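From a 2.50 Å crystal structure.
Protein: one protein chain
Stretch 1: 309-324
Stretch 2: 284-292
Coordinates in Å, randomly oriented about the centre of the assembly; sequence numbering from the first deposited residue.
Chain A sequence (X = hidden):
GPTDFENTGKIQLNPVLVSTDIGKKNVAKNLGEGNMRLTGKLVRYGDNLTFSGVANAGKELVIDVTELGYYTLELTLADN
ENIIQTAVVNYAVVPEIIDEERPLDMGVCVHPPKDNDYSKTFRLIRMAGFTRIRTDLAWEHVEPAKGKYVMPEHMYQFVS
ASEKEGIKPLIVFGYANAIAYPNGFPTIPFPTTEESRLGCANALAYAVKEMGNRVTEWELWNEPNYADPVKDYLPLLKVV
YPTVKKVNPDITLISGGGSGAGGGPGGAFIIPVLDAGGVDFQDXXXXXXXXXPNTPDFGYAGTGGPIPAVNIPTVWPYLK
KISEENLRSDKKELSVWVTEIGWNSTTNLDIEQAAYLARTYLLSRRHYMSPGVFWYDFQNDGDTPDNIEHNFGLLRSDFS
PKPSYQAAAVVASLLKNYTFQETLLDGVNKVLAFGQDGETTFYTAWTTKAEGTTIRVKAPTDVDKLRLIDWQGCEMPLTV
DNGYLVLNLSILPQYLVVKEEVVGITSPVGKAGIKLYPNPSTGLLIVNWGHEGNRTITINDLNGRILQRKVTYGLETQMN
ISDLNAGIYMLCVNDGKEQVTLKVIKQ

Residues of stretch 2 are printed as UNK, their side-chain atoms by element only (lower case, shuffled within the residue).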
# COMPACT_ATOMS: atom_id res chain seq x y z
N ALA A 309 16.38 -1.39 17.17
CA ALA A 309 16.03 -0.32 16.23
C ALA A 309 14.64 -0.55 15.66
O ALA A 309 14.17 -1.69 15.60
CB ALA A 309 17.05 -0.26 15.11
N VAL A 310 13.97 0.53 15.25
CA VAL A 310 12.65 0.44 14.63
C VAL A 310 12.81 0.19 13.14
O VAL A 310 12.95 1.12 12.35
CB VAL A 310 11.81 1.72 14.88
CG1 VAL A 310 10.43 1.60 14.23
CG2 VAL A 310 11.66 1.97 16.37
N ASN A 311 12.83 -1.09 12.77
CA ASN A 311 12.81 -1.53 11.37
C ASN A 311 11.93 -2.78 11.24
O ASN A 311 11.52 -3.34 12.25
CB ASN A 311 14.23 -1.78 10.83
CG ASN A 311 15.09 -2.64 11.75
OD1 ASN A 311 14.74 -3.77 12.10
ND2 ASN A 311 16.26 -2.12 12.11
N ILE A 312 11.65 -3.19 10.01
CA ILE A 312 10.76 -4.34 9.78
C ILE A 312 11.32 -5.65 10.36
O ILE A 312 10.59 -6.38 11.01
CB ILE A 312 10.36 -4.51 8.29
CG1 ILE A 312 9.46 -3.34 7.86
CG2 ILE A 312 9.65 -5.83 8.05
CD1 ILE A 312 9.13 -3.30 6.39
N PRO A 313 12.62 -5.95 10.13
CA PRO A 313 13.17 -7.19 10.72
C PRO A 313 13.19 -7.27 12.26
O PRO A 313 13.23 -8.37 12.80
CB PRO A 313 14.60 -7.22 10.17
CG PRO A 313 14.54 -6.43 8.91
CD PRO A 313 13.58 -5.32 9.21
N THR A 314 13.16 -6.12 12.94
CA THR A 314 13.07 -6.09 14.40
C THR A 314 11.63 -6.02 14.88
O THR A 314 11.24 -6.77 15.78
CB THR A 314 13.83 -4.88 14.97
OG1 THR A 314 15.19 -4.92 14.53
CG2 THR A 314 13.80 -4.87 16.50
N VAL A 315 10.85 -5.11 14.30
CA VAL A 315 9.47 -4.84 14.74
C VAL A 315 8.51 -6.01 14.47
O VAL A 315 7.69 -6.34 15.33
CB VAL A 315 8.92 -3.54 14.11
CG1 VAL A 315 7.44 -3.34 14.41
CG2 VAL A 315 9.71 -2.33 14.60
N TRP A 316 8.61 -6.63 13.28
CA TRP A 316 7.66 -7.68 12.90
C TRP A 316 7.72 -8.89 13.86
O TRP A 316 6.69 -9.27 14.41
CB TRP A 316 7.81 -8.11 11.42
CG TRP A 316 6.89 -7.40 10.41
CD1 TRP A 316 6.10 -8.00 9.47
CD2 TRP A 316 6.69 -5.99 10.26
NE1 TRP A 316 5.42 -7.06 8.74
CE2 TRP A 316 5.76 -5.81 9.20
CE3 TRP A 316 7.19 -4.85 10.90
CZ2 TRP A 316 5.33 -4.55 8.77
CZ3 TRP A 316 6.76 -3.59 10.47
CH2 TRP A 316 5.84 -3.45 9.41
N PRO A 317 8.92 -9.48 14.08
CA PRO A 317 9.04 -10.56 15.08
C PRO A 317 8.71 -10.16 16.52
O PRO A 317 8.22 -10.99 17.28
CB PRO A 317 10.51 -10.98 14.98
CG PRO A 317 10.94 -10.56 13.63
CD PRO A 317 10.21 -9.27 13.39
N TYR A 318 9.00 -8.91 16.88
CA TYR A 318 8.73 -8.41 18.23
C TYR A 318 7.23 -8.36 18.55
O TYR A 318 6.83 -8.79 19.63
CB TYR A 318 9.38 -7.03 18.45
CG TYR A 318 8.96 -6.32 19.73
CD1 TYR A 318 9.44 -6.74 20.98
CD2 TYR A 318 8.10 -5.23 19.69
CE1 TYR A 318 9.06 -6.09 22.15
CE2 TYR A 318 7.71 -4.58 20.85
CZ TYR A 318 8.19 -5.01 22.08
OH TYR A 318 7.79 -4.34 23.22
N LEU A 319 6.42 -7.85 17.63
CA LEU A 319 4.97 -7.78 17.85
C LEU A 319 4.28 -9.13 17.68
O LEU A 319 3.20 -9.35 18.24
CB LEU A 319 4.33 -6.74 16.93
CG LEU A 319 4.84 -5.31 17.10
CD1 LEU A 319 4.15 -4.40 16.10
CD2 LEU A 319 4.66 -4.79 18.52
N LYS A 320 4.88 -10.02 16.90
CA LYS A 320 4.43 -11.41 16.79
C LYS A 320 4.56 -12.12 18.13
O LYS A 320 3.64 -12.80 18.58
CB LYS A 320 5.25 -12.14 15.72
CG LYS A 320 4.68 -13.48 15.27
CD LYS A 320 5.61 -14.12 14.25
CE LYS A 320 4.91 -15.19 13.42
NZ LYS A 320 4.66 -16.44 14.20
N LYS A 321 5.72 -11.95 18.77
CA LYS A 321 6.00 -12.47 20.12
C LYS A 321 4.97 -11.98 21.14
O LYS A 321 4.44 -12.78 21.92
CB LYS A 321 7.42 -12.07 20.55
CG LYS A 321 7.87 -12.55 21.92
CD LYS A 321 9.20 -11.92 22.31
CE LYS A 321 9.50 -12.03 23.80
NZ LYS A 321 9.89 -13.41 24.20
N ILE A 322 4.67 -10.68 21.13
CA ILE A 322 3.72 -10.09 22.08
C ILE A 322 2.35 -10.75 21.94
O ILE A 322 1.75 -11.15 22.94
CB ILE A 322 3.57 -8.55 21.88
CG1 ILE A 322 4.89 -7.82 22.21
CG2 ILE A 322 2.43 -7.98 22.73
CD1 ILE A 322 5.40 -7.99 23.63
N SER A 323 1.86 -10.87 20.70
CA SER A 323 0.56 -11.49 20.43
C SER A 323 0.53 -12.97 20.80
O SER A 323 -0.45 -13.45 21.36
CB SER A 323 0.16 -11.29 18.96
OG SER A 323 -0.08 -9.93 18.67
N GLU A 324 1.61 -13.69 20.49
CA GLU A 324 1.76 -15.09 20.88
C GLU A 324 1.76 -15.31 22.40
O GLU A 324 1.12 -16.23 22.89
CB GLU A 324 3.04 -15.68 20.29
CG GLU A 324 2.95 -16.00 18.81
CD GLU A 324 4.28 -16.39 18.19
OE1 GLU A 324 5.30 -16.46 18.92
OE2 GLU A 324 4.32 -16.62 16.97
N UNK A 284 -7.99 -7.39 17.33
CA UNK A 284 -6.63 -7.03 16.96
C UNK A 284 -6.35 -5.56 17.21
O UNK A 284 -7.24 -4.83 17.64
N UNK A 285 -5.11 -5.15 16.97
CA UNK A 285 -4.72 -3.74 17.05
C UNK A 285 -3.91 -3.34 15.83
O UNK A 285 -3.45 -4.20 15.08
c UNK A 285 -1.10 -5.89 18.97
c UNK A 285 -3.95 -3.43 18.34
o UNK A 285 1.26 -5.69 18.73
c UNK A 285 -2.56 -4.03 18.44
c UNK A 285 -2.37 -5.34 18.87
c UNK A 285 -0.15 -3.82 18.19
c UNK A 285 0.01 -5.13 18.63
c UNK A 285 -1.42 -3.28 18.10
N UNK A 286 -3.76 -2.03 15.63
CA UNK A 286 -3.03 -1.50 14.49
C UNK A 286 -1.85 -0.61 14.88
O UNK A 286 -1.87 0.03 15.94
o UNK A 286 -4.55 0.39 14.24
c UNK A 286 -3.98 -0.72 13.57
N UNK A 287 -0.84 -0.58 14.01
CA UNK A 287 0.33 0.28 14.16
C UNK A 287 0.58 1.08 12.87
O UNK A 287 0.21 0.64 11.78
c UNK A 287 1.87 -1.64 13.52
c UNK A 287 1.48 -1.08 15.93
c UNK A 287 3.32 -2.09 13.50
c UNK A 287 1.60 -0.51 14.52
N UNK A 288 1.20 2.25 13.02
CA UNK A 288 1.60 3.10 11.90
C UNK A 288 3.13 3.28 11.95
O UNK A 288 3.61 4.38 12.22
n UNK A 288 -1.28 5.61 11.50
c UNK A 288 -0.55 4.45 11.66
c UNK A 288 -1.41 3.43 11.41
c UNK A 288 -2.53 5.31 11.20
n UNK A 288 -2.63 3.99 11.14
c UNK A 288 0.91 4.47 12.00
N UNK A 289 3.89 2.20 11.68
CA UNK A 289 5.34 2.24 11.93
C UNK A 289 6.12 2.95 10.82
O UNK A 289 6.85 2.32 10.05
c UNK A 289 4.79 0.14 10.98
c UNK A 289 3.49 0.90 11.11
c UNK A 289 5.70 0.75 12.00
N UNK A 290 5.97 4.27 10.73
CA UNK A 290 6.66 5.07 9.73
C UNK A 290 8.16 5.11 10.03
O UNK A 290 8.56 5.47 11.14
c UNK A 290 3.58 6.95 6.86
c UNK A 290 4.79 6.63 8.93
c UNK A 290 3.57 6.59 9.60
c UNK A 290 2.37 6.73 8.92
c UNK A 290 6.11 6.50 9.67
c UNK A 290 4.77 6.82 7.55
c UNK A 290 2.38 6.91 7.54
o UNK A 290 1.20 7.04 6.84
N UNK A 291 8.97 4.74 9.05
CA UNK A 291 10.43 4.77 9.15
C UNK A 291 11.07 5.79 8.20
O UNK A 291 12.30 5.85 8.10
s UNK A 291 10.56 0.68 9.10
c UNK A 291 9.51 -0.21 10.25
c UNK A 291 10.50 2.32 9.83
c UNK A 291 10.99 3.39 8.86
N UNK A 292 10.25 6.60 7.53
CA UNK A 292 10.74 7.54 6.52
C UNK A 292 11.55 8.68 7.15
O UNK A 292 11.17 9.18 8.21
c UNK A 292 9.57 8.10 5.72

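Position 284 carries no side-chain atoms beyond the backbone, and nothing of stretch 1 lies close to where a CB would sit. It is Gly284, nearest the helix at Ser323, with 9.1 Å between the two CA atoms.

Position 285 has one carbon leading to a six-carbon ring that ends in a single oxygen. Its CA-to-CB bond points toward the helix, and the ring reaches Leu319 and Ser323. This is Tyr285, with chi1 in the p well. Its OH lies 3.5 Å from Leu319 CD2, a packing contact with a methyl group that cannot hydrogen bond, while CE2 sits 4.2 Å from Ser323 OG, whose own hydrogen bond is made elsewhere in the structure.

Position 286 bears one carbon and one oxygen, and the side chain is out of reach of stretch 1. It is a serine. Alternation along the strand puts Ser286 out of reach of the helix; its OG is hydrogen-bonded elsewhere in the structure.

At 287 there are four carbons, forked at the first, with one arm two carbons long, and the end of that arm meets Leu319 and Val315. Beta-branching and the longer arm identify Ile287, its CA-to-CB bond toward the helix again. Its CD1 lies 3.6 Å from Leu319 CD1 and 4.4 Å from Val315 CG1, so one terminal methyl meets two residues a helical turn apart.

Position 288 shows one carbon followed by a five-membered ring of three carbons and two nitrogens, out of reach of stretch 1. This is His288, with both ring nitrogens hydrogen-bonded elsewhere in the structure.

Three carbons at 289 close a ring onto the backbone N, and that ring meets Trp316, which makes it Pro289. Its CA-to-CB bond points toward the helix, and its CG comes within 4.1 Å of Trp316 CH2. The CA-to-CB bond of Trp316 points sideways to stretch 2, but the end of the side chain comes nearer.

Position 290 again has one carbon and a six-carbon ring bearing an oxygen, but its CA-to-CB bond points away, and the side chain makes no contact with stretch 1. It is Tyr290, whose N donates to His288 O at 2.8 Å.

At 291 an unbranched chain runs through two carbons, a sulfur and a last carbon, meeting Val310, Asn311, Ile312 and Trp316. Met291 is nearly extended beyond chi1 (m, t, t) and gives up the most area of any residue in either stretch, 88 Å². Its CG lies 3.7 Å from Val310 O, and its CE reaches 3.7 Å from Ile312 N, 3.9 Å from Ile312 CG1 and 4.4 Å from Trp316 CZ3. The thioether thus lies along the start of the helix, where Asn311 OD1 caps Thr314 N at 3.0 Å.

Position 292 has a single carbon, far from stretch 1: Ala292.

The helix and the loop residues before it pack against a nearly antiparallel strand (161° between strand and helix) and the loop that follows it, with no hydrogen bond or salt bridge across. Tyr285, Ile287, Pro289 and Met291 face the helix at every second position, while Val315, Leu319 and Ser323 answer at intervals of four. Together the stretches bury 417 Å², much of it from Met291, Tyr285, Leu319 and Ile287.

Stretch 2 (284-292) GYSIHPYMA
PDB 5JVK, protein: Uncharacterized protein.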